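Long-range contacts in endo-pectate lyase (Erwinia chrysanthemi, PDB 3B90), which probably cleaves polygalacturonate and methylated pectins by endo-acting, calcium-dependent beta-elimination, here represented by its catalytic domain alone: residues A[32-37]-A[53-58]; A[45-50]-A[68-73]; A[91-96]-A[121-126]; A[106-111]-A[131-136]. All coordinates share one frame; numbering follows the deposited sequence.

From the N terminus the chain lays down 32-37, 45-50, 53-58 and 68-73, so contacts 1 and 2 cross: contact 1 closes a loop that holds the start of contact 2, and contact 2 closes after it. The same alternation returns further on, where 91-96 and 106-111 are met in turn by 121-126 and 131-136 in contacts 3 and 4. Leu-35 packs on Ile-48, and Phe-123 and Leu-125 on Leu-132, inside the parallel beta-helix. Contacts 1 and 4 belong to one strand system, contacts 2 and 3 to another. In the latter, backbone bonds between Trp-71 and the strand 92-95 join the two crossed pairs, and Asp-73 and Asn-95 share the calcium ion.

Contact 1. Residues A[32-37]-A[53-58]; sequences QKPLII and GADGIH. Unlike the reference sequence in segment 53-58: Gly-53 (reference Arg). With ZN (zinc ion), chain E; ZN (zinc ion), chain D.
Pro-34 lies flat over the imidazole of His-58. Its CB stands 3.6 Å from the centroid of the His-58 ring and almost exactly on the ring normal, a CH-pi contact, while CG sits above ND1. The proline covers a face and leaves the two ring nitrogens to other partners. At one, His-58 ND1 binds a zinc ion at 2.1 Å, a site that Asp-60 shares. At the other, His-58 NE2 donates to Asp-55 OD1 at 2.7 Å; the carboxylate is met from above its plane, 53° out of it. With its carboxylate carbon anti to the backbone N (chi1 -165°), Asp-55 can turn OD1 to the histidine and OD2 to a second zinc ion, which Asp-77 and two waters also bind. The imidazole is thus fixed by a metal, a carboxylate and a proline at once.

On the opposite face of the strands, Ile-36 and Ile-57 lie side by side and point the same way, with Ile-36 CB 4.1 Å from Ile-57 CG1. Leu-35 reaches over the Gly-53 to Gly-56 type II' turn, its CD1 3.9 Å from Ala-54 CB. Three backbone bonds set the register: Asp-55 N to Lys-33 O, Leu-35 N to Gly-56 O at 2.7 Å, and His-58 N to Ile-36 O at 2.9 Å, the last in the carbonyl plane. In this protein the outward side of this edge carries zinc sites; the in-register parallel strands, with the aliphatic Ile-36/Ile-57 stack inside, are characteristic of neighbouring coils of the right-handed parallel beta-helix.

Contact 2. Residues A[45-50]-A[68-73]; sequences NLRISA and NVIWED. With CA (calcium ion), chain C.
Ile-48 lays its CD1 over a face of the Trp-71 indole, 3.8 Å from the centroid of the five-membered ring. Its CG1 is anti to the carbonyl carbon (chi1 -54°) and the chain then runs on extended, which carries the methyl across to the next strand; the same methyl comes within 4.1 Å of Val-69 CG1. Val-69 CG1 also sits above the indole, toward its rim. Leu-46 and Val-69 pair on this buried side too, while Trp-71 NE1 finds a weak bond to Ala-78 O.

Arg-47 and Ile-70 emerge from the other face and run alongside each other, Arg-47 CG resting 3.6 Å from Ile-70 CB. Further out the arginine bends at chi3 (55°). Its guanidinium stands perpendicular to the Glu-72 carboxylate, with NH2 4.1 Å from OE1, so any attraction is probably one of charge alone, since no N-H points at the oxygen; a water joins the two only weakly. Glu-72, extended beyond CG, reaches across to the chain that follows strand 46-48, where OE2 takes a weak bond from Ala-50 N at 3.3 Å. Beyond it, Asp-73 OD1 binds the calcium ion at 2.5 Å, in a site completed by Ile-74, Asn-95, Tyr-100 and two waters.

A parallel ladder, including Ile-70 N to Leu-46 O and Ile-48 N to Ile-70 O, both 2.9 Å, keeps these layers in step. Asn-45 and Asn-68 face each other where the chain turns a corner, two positive-phi corners repeated in register one coil apart, as in a right-handed parallel beta-helix.

Contact 3. Residues A[91-96]-A[121-126]; sequences GIAHNA and GNFTLT. With CA (calcium ion), chain C.
Ala-93 N donates to Thr-124 O at 2.7 Å, and the bond from Thr-124 N to Gly-91 O is almost straight. Two longer bonds, Thr-126 N to Ala-93 O and Asn-95 N to Thr-126 O at 3.2 Å, extend the ladder. Alongside it the Thr-126 hydroxyl approaches the His-94 ring at its edge and in its plane, OG1 3.0 Å from ND1; either could supply the proton. OG1 reaches it from the hindered position between the threonine's own N and carbonyl carbon (chi1 59°).

Past the ladder, Asn-95 OD1 binds the calcium ion at 2.2 Å, beside Asp-73, Ile-74 and Tyr-100. The strands 92-95 and 123-126 lie on successive coils of the parallel beta-helix, and Ile-92 continues the ladder to Val-69 and Trp-71 of the coil before.

On the outer face Ile-92 CG2 touches Thr-126 CG2 at 3.9 Å, and Thr-124 turns its hydroxyl to Thr-154 on the following coil. The inner face is apolar: Ala-93 CB touches both Leu-125 CD2, 3.6 Å away, and CZ at the far end of the Phe-123 ring. That ring and Leu-125 also press on Leu-132 across the interior, and Phe-123 rests on Trp-71.

Contact 4. Residues A[106-111]-A[131-136]; sequences KVLQHN and KLWRSC
Trp-133 NE1 donates to His-110 ND1 at 3.2 Å, and the bond lies in the plane of both rings although those planes stand 79° apart. The two aromatics therefore meet rim to rim, with neither over the other's face. Both side chains leave the backbone with CG anti to N (chi1 172° for Trp-133), which sends the indole edge back toward His-110 and brings its CD1 3.9 Å from Leu-108 CB. On the other side of the strands, Lys-106 and Lys-131 run side by side to ammonium nitrogens 3.3 Å apart. One water bridges them from the side, 3.0 Å from Lys-131 NZ and more weakly bound to Lys-106 NZ.

Backbone bonds hold these pairs in register, from Val-107 N to Lys-131 O at 2.9 Å through to Cys-136 N to His-110 O at 3.0 Å. The two segments belong to neighbouring coils of the right-handed parallel beta-helix, each turning a corner near Val-107 and Leu-132. There Leu-108 CD1 and Leu-132 CD1 pack at 3.9 Å, and Val-107 also reaches inward to Phe-123 and Leu-125.

In the next shell, Ser-115 binds His-110 NE2 and so holds the imidazole from its far side. Arg-134 turns away to Asn-166 and makes a cation-pi contact with Phe-194. The disulfide from Cys-136 to Cys-139 ties down the chain as it leaves the strand, while Asn-111 bonds to Asn-82.

Contact 1. Residues A[32-37]-A[53-58]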
# COMPACT_ATOMS: atom_id res chain seq x y z
N GLN A 32 14.71 -3.37 9.21
CA GLN A 32 14.02 -2.22 8.64
C GLN A 32 12.86 -1.71 9.49
O GLN A 32 11.82 -2.35 9.62
CB GLN A 32 13.60 -2.51 7.19
CG GLN A 32 14.78 -2.45 6.22
CD GLN A 32 14.73 -3.49 5.12
OE1 GLN A 32 13.71 -4.17 4.91
NE2 GLN A 32 15.83 -3.64 4.40
N LYS A 33 13.08 -0.55 10.11
CA LYS A 33 12.10 0.10 10.98
C LYS A 33 11.32 1.16 10.21
O LYS A 33 11.79 1.67 9.19
CB LYS A 33 12.82 0.76 12.16
CG LYS A 33 13.56 -0.22 13.08
CD LYS A 33 14.53 0.48 14.03
CE LYS A 33 13.81 1.41 15.01
NZ LYS A 33 14.76 2.02 16.00
N PRO A 34 10.09 1.46 10.65
CA PRO A 34 9.34 2.49 9.93
C PRO A 34 9.98 3.86 10.17
O PRO A 34 10.64 4.07 11.19
CB PRO A 34 7.95 2.39 10.57
CG PRO A 34 8.25 1.91 11.98
CD PRO A 34 9.29 0.86 11.73
N LEU A 35 9.86 4.75 9.18
CA LEU A 35 10.40 6.10 9.28
C LEU A 35 9.50 6.97 10.14
O LEU A 35 9.97 7.78 10.94
CB LEU A 35 10.51 6.75 7.89
CG LEU A 35 11.78 6.62 7.05
CD1 LEU A 35 12.87 5.93 7.83
CD2 LEU A 35 11.46 5.88 5.78
N ILE A 36 8.19 6.81 9.94
CA ILE A 36 7.19 7.57 10.68
C ILE A 36 6.10 6.62 11.15
O ILE A 36 5.71 5.69 10.44
CB ILE A 36 6.49 8.68 9.79
CG1 ILE A 36 7.41 9.88 9.56
CG2 ILE A 36 5.19 9.17 10.44
CD1 ILE A 36 8.38 9.72 8.44
N ILE A 37 5.61 6.87 12.36
CA ILE A 37 4.53 6.08 12.92
C ILE A 37 3.41 7.06 13.15
O ILE A 37 3.61 8.14 13.71
CB ILE A 37 4.93 5.44 14.26
CG1 ILE A 37 6.21 4.61 14.09
CG2 ILE A 37 3.79 4.56 14.77
CD1 ILE A 37 6.72 3.99 15.38
N GLY A 53 14.38 4.04 2.49
CA GLY A 53 12.95 3.87 2.68
C GLY A 53 12.56 3.04 3.89
O GLY A 53 11.42 3.11 4.35
N ALA A 54 13.52 2.25 4.38
CA ALA A 54 13.34 1.37 5.55
C ALA A 54 12.01 0.62 5.48
O ALA A 54 11.77 -0.12 4.52
CB ALA A 54 13.46 2.18 6.84
N ASP A 55 11.15 0.81 6.48
CA ASP A 55 9.85 0.15 6.48
C ASP A 55 8.69 1.13 6.26
O ASP A 55 7.58 0.91 6.76
CB ASP A 55 9.62 -0.66 7.77
CG ASP A 55 8.46 -1.64 7.63
OD1 ASP A 55 7.77 -1.88 8.65
OD2 ASP A 55 8.24 -2.16 6.52
N GLY A 56 8.95 2.21 5.53
CA GLY A 56 7.92 3.18 5.23
C GLY A 56 7.25 3.94 6.36
O GLY A 56 7.89 4.36 7.32
N ILE A 57 5.94 4.11 6.23
CA ILE A 57 5.12 4.84 7.20
C ILE A 57 4.02 3.91 7.74
O ILE A 57 3.32 3.26 6.97
CB ILE A 57 4.48 6.08 6.53
CG1 ILE A 57 5.58 7.06 6.09
CG2 ILE A 57 3.49 6.77 7.45
CD1 ILE A 57 5.04 8.30 5.39
N HIS A 58 3.89 3.86 9.06
CA HIS A 58 2.91 3.01 9.72
C HIS A 58 1.71 3.78 10.28
O HIS A 58 1.89 4.81 10.94
CB HIS A 58 3.55 2.29 10.90
CG HIS A 58 4.43 1.13 10.53
ND1 HIS A 58 5.00 0.31 11.48
CD2 HIS A 58 4.82 0.65 9.33
CE1 HIS A 58 5.71 -0.63 10.88
NE2 HIS A 58 5.62 -0.45 9.57
ZN ZN E . 4.23 0.26 13.47
ZN ZN D . 6.50 -3.29 6.00
O HOH W 1 4.68 -3.26 6.91
O HOH W 2 6.89 -4.98 6.99

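Contact 2. Residues A[45-50]-A[68-73]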
# COMPACT_ATOMS: atom_id res chain seq x y z
N ASN A 45 3.47 16.42 2.63
CA ASN A 45 4.60 17.04 1.93
C ASN A 45 5.92 16.53 2.49
O ASN A 45 6.66 17.26 3.16
CB ASN A 45 4.52 18.57 2.01
CG ASN A 45 3.15 19.09 1.63
OD1 ASN A 45 2.59 19.95 2.31
ND2 ASN A 45 2.58 18.54 0.56
N LEU A 46 6.20 15.27 2.21
CA LEU A 46 7.42 14.63 2.69
C LEU A 46 8.03 13.74 1.63
O LEU A 46 7.33 13.06 0.88
CB LEU A 46 7.10 13.79 3.93
CG LEU A 46 8.19 12.92 4.55
CD1 LEU A 46 9.21 13.78 5.28
CD2 LEU A 46 7.55 11.93 5.51
N ARG A 47 9.35 13.79 1.53
CA ARG A 47 10.06 12.95 0.59
C ARG A 47 10.96 11.99 1.35
O ARG A 47 11.46 12.30 2.43
CB ARG A 47 10.83 13.79 -0.43
CG ARG A 47 9.93 14.33 -1.55
CD ARG A 47 10.44 15.62 -2.18
NE ARG A 47 11.80 15.53 -2.68
CZ ARG A 47 12.19 15.97 -3.87
NH1 ARG A 47 11.31 16.53 -4.70
NH2 ARG A 47 13.47 15.91 -4.22
N ILE A 48 11.05 10.77 0.83
CA ILE A 48 11.86 9.74 1.45
C ILE A 48 12.89 9.34 0.41
O ILE A 48 12.53 9.03 -0.73
CB ILE A 48 11.00 8.54 1.85
CG1 ILE A 48 9.85 9.03 2.75
CG2 ILE A 48 11.85 7.51 2.58
CD1 ILE A 48 8.76 8.02 2.97
N SER A 49 14.16 9.38 0.80
CA SER A 49 15.26 9.05 -0.11
C SER A 49 15.25 7.63 -0.68
O SER A 49 14.64 6.72 -0.11
CB SER A 49 16.60 9.34 0.55
OG SER A 49 16.78 8.54 1.70
N ALA A 50 15.96 7.47 -1.79
CA ALA A 50 16.07 6.20 -2.49
C ALA A 50 16.73 5.08 -1.69
O ALA A 50 16.31 3.93 -1.76
CB ALA A 50 16.79 6.40 -3.82
N ASN A 68 0.56 13.78 -0.18
CA ASN A 68 1.71 14.25 -0.95
C ASN A 68 3.04 13.76 -0.40
O ASN A 68 3.91 14.54 0.00
CB ASN A 68 1.70 15.78 -1.10
CG ASN A 68 2.62 16.26 -2.22
OD1 ASN A 68 2.54 15.79 -3.36
ND2 ASN A 68 3.51 17.21 -1.91
N VAL A 69 3.19 12.44 -0.35
CA VAL A 69 4.43 11.84 0.11
C VAL A 69 5.05 11.18 -1.11
O VAL A 69 4.34 10.62 -1.96
CB VAL A 69 4.21 10.81 1.25
CG1 VAL A 69 5.53 10.14 1.62
CG2 VAL A 69 3.65 11.51 2.49
N ILE A 70 6.36 11.34 -1.24
CA ILE A 70 7.09 10.75 -2.35
C ILE A 70 8.12 9.74 -1.85
O ILE A 70 8.91 10.03 -0.95
CB ILE A 70 7.83 11.84 -3.18
CG1 ILE A 70 6.81 12.78 -3.83
CG2 ILE A 70 8.67 11.18 -4.26
CD1 ILE A 70 7.44 13.83 -4.74
N TRP A 71 8.05 8.53 -2.41
CA TRP A 71 8.96 7.45 -2.10
C TRP A 71 9.87 7.29 -3.32
O TRP A 71 9.43 6.78 -4.36
CB TRP A 71 8.20 6.13 -1.87
CG TRP A 71 7.41 6.06 -0.60
CD1 TRP A 71 7.79 5.48 0.58
CD2 TRP A 71 6.08 6.55 -0.39
NE1 TRP A 71 6.78 5.57 1.51
CE2 TRP A 71 5.71 6.22 0.94
CE3 TRP A 71 5.15 7.22 -1.20
CZ2 TRP A 71 4.46 6.54 1.47
CZ3 TRP A 71 3.90 7.54 -0.67
CH2 TRP A 71 3.57 7.20 0.65
N GLU A 72 11.11 7.74 -3.20
CA GLU A 72 12.08 7.67 -4.30
C GLU A 72 12.45 6.24 -4.73
O GLU A 72 12.83 6.02 -5.87
CB GLU A 72 13.33 8.48 -3.95
CG GLU A 72 13.14 9.97 -4.19
CD GLU A 72 14.15 10.85 -3.48
OE1 GLU A 72 13.79 12.01 -3.16
OE2 GLU A 72 15.29 10.40 -3.23
N ASP A 73 12.33 5.30 -3.80
CA ASP A 73 12.60 3.88 -4.06
C ASP A 73 12.09 3.13 -2.84
O ASP A 73 12.77 3.05 -1.82
CB ASP A 73 14.11 3.61 -4.26
CG ASP A 73 14.38 2.23 -4.85
OD1 ASP A 73 13.47 1.38 -4.90
OD2 ASP A 73 15.53 1.98 -5.29
CA CA C . 12.81 -0.89 -4.05
O HOH W 3 15.67 14.60 -2.08
O HOH W 4 12.09 5.79 -0.55
O HOH W 5 11.51 -2.76 -2.93
O HOH W 6 13.55 -2.26 -5.63

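Contact 3. Residues A[91-96]-A[121-126]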
# COMPACT_ATOMS: atom_id res chain seq x y z
N GLY A 91 0.51 12.00 -4.01
CA GLY A 91 1.86 11.52 -3.74
C GLY A 91 2.30 10.63 -4.88
O GLY A 91 1.52 10.32 -5.78
N ILE A 92 3.57 10.24 -4.85
CA ILE A 92 4.15 9.38 -5.87
C ILE A 92 4.97 8.32 -5.17
O ILE A 92 5.70 8.62 -4.23
CB ILE A 92 5.12 10.16 -6.78
CG1 ILE A 92 4.45 11.41 -7.36
CG2 ILE A 92 5.61 9.27 -7.91
CD1 ILE A 92 5.42 12.39 -7.97
N ALA A 93 4.85 7.07 -5.63
CA ALA A 93 5.60 5.99 -5.04
C ALA A 93 6.39 5.26 -6.12
O ALA A 93 5.82 4.55 -6.94
CB ALA A 93 4.67 5.03 -4.32
N HIS A 94 7.70 5.46 -6.12
CA HIS A 94 8.59 4.83 -7.09
C HIS A 94 9.27 3.58 -6.53
O HIS A 94 9.57 3.50 -5.35
CB HIS A 94 9.67 5.83 -7.54
CG HIS A 94 10.64 5.26 -8.53
ND1 HIS A 94 10.50 5.44 -9.89
CD2 HIS A 94 11.77 4.54 -8.35
CE1 HIS A 94 11.51 4.85 -10.51
NE2 HIS A 94 12.30 4.30 -9.60
N ASN A 95 9.52 2.63 -7.42
CA ASN A 95 10.19 1.38 -7.07
C ASN A 95 10.81 0.88 -8.38
O ASN A 95 10.38 1.27 -9.47
CB ASN A 95 9.19 0.37 -6.51
CG ASN A 95 9.83 -0.65 -5.59
OD1 ASN A 95 11.05 -0.64 -5.38
ND2 ASN A 95 9.02 -1.53 -5.01
N ALA A 96 11.83 0.03 -8.29
CA ALA A 96 12.47 -0.46 -9.51
C ALA A 96 13.18 -1.81 -9.40
O ALA A 96 13.59 -2.23 -8.32
CB ALA A 96 13.46 0.59 -10.02
N GLY A 121 -7.05 11.08 -4.59
CA GLY A 121 -6.14 12.15 -4.95
C GLY A 121 -5.11 11.79 -6.00
O GLY A 121 -4.04 12.38 -6.05
N ASN A 122 -5.39 10.76 -6.79
CA ASN A 122 -4.49 10.35 -7.87
C ASN A 122 -3.08 9.93 -7.43
O ASN A 122 -2.08 10.41 -7.97
CB ASN A 122 -4.42 11.49 -8.91
CG ASN A 122 -4.12 11.00 -10.30
OD1 ASN A 122 -3.94 9.81 -10.53
ND2 ASN A 122 -4.09 11.93 -11.25
N PHE A 123 -3.01 9.06 -6.42
CA PHE A 123 -1.73 8.53 -5.92
C PHE A 123 -1.09 7.85 -7.12
O PHE A 123 -1.73 7.05 -7.78
CB PHE A 123 -2.01 7.51 -4.79
CG PHE A 123 -0.79 6.75 -4.33
CD1 PHE A 123 0.36 7.42 -3.91
CD2 PHE A 123 -0.79 5.35 -4.32
CE1 PHE A 123 1.48 6.71 -3.49
CE2 PHE A 123 0.33 4.64 -3.90
CZ PHE A 123 1.47 5.31 -3.48
N THR A 124 0.16 8.19 -7.42
CA THR A 124 0.87 7.63 -8.58
C THR A 124 2.01 6.66 -8.28
O THR A 124 2.79 6.88 -7.34
CB THR A 124 1.42 8.77 -9.48
OG1 THR A 124 0.35 9.65 -9.85
CG2 THR A 124 2.07 8.23 -10.74
N LEU A 125 2.12 5.61 -9.08
CA LEU A 125 3.19 4.62 -8.96
C LEU A 125 4.08 4.71 -10.20
O LEU A 125 3.59 4.64 -11.33
CB LEU A 125 2.63 3.19 -8.84
CG LEU A 125 1.86 2.76 -7.59
CD1 LEU A 125 1.37 1.33 -7.75
CD2 LEU A 125 2.73 2.85 -6.37
N THR A 126 5.38 4.89 -9.98
CA THR A 126 6.35 4.97 -11.07
C THR A 126 7.38 3.85 -10.91
O THR A 126 7.59 3.34 -9.81
CB THR A 126 7.07 6.33 -11.08
OG1 THR A 126 7.74 6.53 -9.83
CG2 THR A 126 6.08 7.48 -11.29
CA CA C . 12.81 -0.89 -4.05
O HOH W 5 11.51 -2.76 -2.93
O HOH W 6 13.55 -2.26 -5.63

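Contact 4. Residues A[106-111]-A[131-136]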
# COMPACT_ATOMS: atom_id res chain seq x y z
N LYS A 106 5.06 -5.22 -2.31
CA LYS A 106 3.87 -4.44 -1.97
C LYS A 106 4.15 -2.98 -1.63
O LYS A 106 5.21 -2.65 -1.12
CB LYS A 106 3.11 -5.09 -0.79
CG LYS A 106 2.80 -6.58 -0.97
CD LYS A 106 3.85 -7.44 -0.28
CE LYS A 106 3.62 -8.92 -0.53
NZ LYS A 106 3.67 -9.25 -1.99
N VAL A 107 3.19 -2.11 -1.96
CA VAL A 107 3.27 -0.67 -1.67
C VAL A 107 2.54 -0.45 -0.34
O VAL A 107 3.12 0.02 0.64
CB VAL A 107 2.57 0.18 -2.76
CG1 VAL A 107 2.64 1.65 -2.41
CG2 VAL A 107 3.21 -0.06 -4.14
N LEU A 108 1.26 -0.83 -0.32
CA LEU A 108 0.40 -0.69 0.86
C LEU A 108 0.20 -2.05 1.54
O LEU A 108 -0.25 -3.01 0.91
CB LEU A 108 -0.97 -0.12 0.46
CG LEU A 108 -0.89 1.13 -0.42
CD1 LEU A 108 -2.26 1.50 -0.98
CD2 LEU A 108 -0.28 2.26 0.38
N GLN A 109 0.57 -2.14 2.81
CA GLN A 109 0.41 -3.36 3.59
C GLN A 109 -0.76 -3.09 4.55
O GLN A 109 -0.77 -2.07 5.23
CB GLN A 109 1.69 -3.65 4.37
CG GLN A 109 1.70 -4.98 5.12
CD GLN A 109 1.57 -6.18 4.19
OE1 GLN A 109 2.15 -6.22 3.11
NE2 GLN A 109 0.79 -7.17 4.62
N HIS A 110 -1.73 -4.00 4.59
CA HIS A 110 -2.91 -3.84 5.44
C HIS A 110 -3.05 -5.07 6.34
O HIS A 110 -3.31 -6.19 5.85
CB HIS A 110 -4.14 -3.65 4.53
CG HIS A 110 -5.41 -3.32 5.25
ND1 HIS A 110 -6.43 -2.60 4.66
CD2 HIS A 110 -5.86 -3.65 6.49
CE1 HIS A 110 -7.45 -2.51 5.49
NE2 HIS A 110 -7.13 -3.13 6.61
N ASN A 111 -2.86 -4.87 7.64
CA ASN A 111 -2.90 -5.95 8.62
C ASN A 111 -4.05 -5.92 9.63
O ASN A 111 -4.43 -6.95 10.17
CB ASN A 111 -1.59 -6.01 9.41
CG ASN A 111 -0.37 -5.80 8.54
OD1 ASN A 111 0.42 -4.88 8.77
ND2 ASN A 111 -0.20 -6.65 7.54
N LYS A 131 2.70 -5.11 -5.96
CA LYS A 131 1.25 -4.91 -5.76
C LYS A 131 0.99 -3.58 -5.10
O LYS A 131 1.76 -3.16 -4.23
CB LYS A 131 0.66 -5.97 -4.83
CG LYS A 131 0.67 -7.39 -5.33
CD LYS A 131 -0.17 -8.24 -4.38
CE LYS A 131 0.04 -9.71 -4.62
NZ LYS A 131 1.44 -10.11 -4.30
N LEU A 132 -0.11 -2.94 -5.48
CA LEU A 132 -0.47 -1.67 -4.87
C LEU A 132 -0.95 -1.91 -3.43
O LEU A 132 -0.52 -1.22 -2.51
CB LEU A 132 -1.57 -0.97 -5.68
CG LEU A 132 -2.24 0.26 -5.06
CD1 LEU A 132 -1.20 1.32 -4.73
CD2 LEU A 132 -3.28 0.83 -6.03
N TRP A 133 -1.83 -2.89 -3.23
CA TRP A 133 -2.37 -3.18 -1.90
C TRP A 133 -2.66 -4.66 -1.68
O TRP A 133 -3.26 -5.32 -2.53
CB TRP A 133 -3.66 -2.37 -1.67
CG TRP A 133 -4.44 -2.70 -0.41
CD1 TRP A 133 -4.37 -2.04 0.79
CD2 TRP A 133 -5.48 -3.68 -0.28
NE1 TRP A 133 -5.31 -2.54 1.66
CE2 TRP A 133 -6.01 -3.54 1.03
CE3 TRP A 133 -6.03 -4.64 -1.13
CZ2 TRP A 133 -7.06 -4.34 1.50
CZ3 TRP A 133 -7.07 -5.44 -0.67
CH2 TRP A 133 -7.58 -5.28 0.64
N ARG A 134 -2.26 -5.15 -0.52
CA ARG A 134 -2.47 -6.54 -0.16
C ARG A 134 -2.98 -6.71 1.27
O ARG A 134 -2.42 -6.16 2.22
CB ARG A 134 -1.17 -7.34 -0.33
CG ARG A 134 -1.25 -8.82 0.08
CD ARG A 134 -2.31 -9.60 -0.73
NE ARG A 134 -2.07 -11.04 -0.70
CZ ARG A 134 -2.93 -11.96 -0.25
NH1 ARG A 134 -2.59 -13.24 -0.27
NH2 ARG A 134 -4.13 -11.61 0.19
N SER A 135 -4.08 -7.44 1.39
CA SER A 135 -4.67 -7.77 2.67
C SER A 135 -3.77 -8.91 3.12
O SER A 135 -3.70 -9.93 2.45
CB SER A 135 -6.09 -8.28 2.48
OG SER A 135 -6.60 -8.84 3.68
N CYS A 136 -3.06 -8.72 4.23
CA CYS A 136 -2.14 -9.74 4.74
C CYS A 136 -2.70 -11.16 4.63
O CYS A 136 -3.73 -11.48 5.22
CB CYS A 136 -1.78 -9.42 6.17
SG CYS A 136 -0.43 -10.44 6.81
O HOH W 7 3.87 -8.32 -4.73
O HOH W 8 1.29 -11.40 -0.99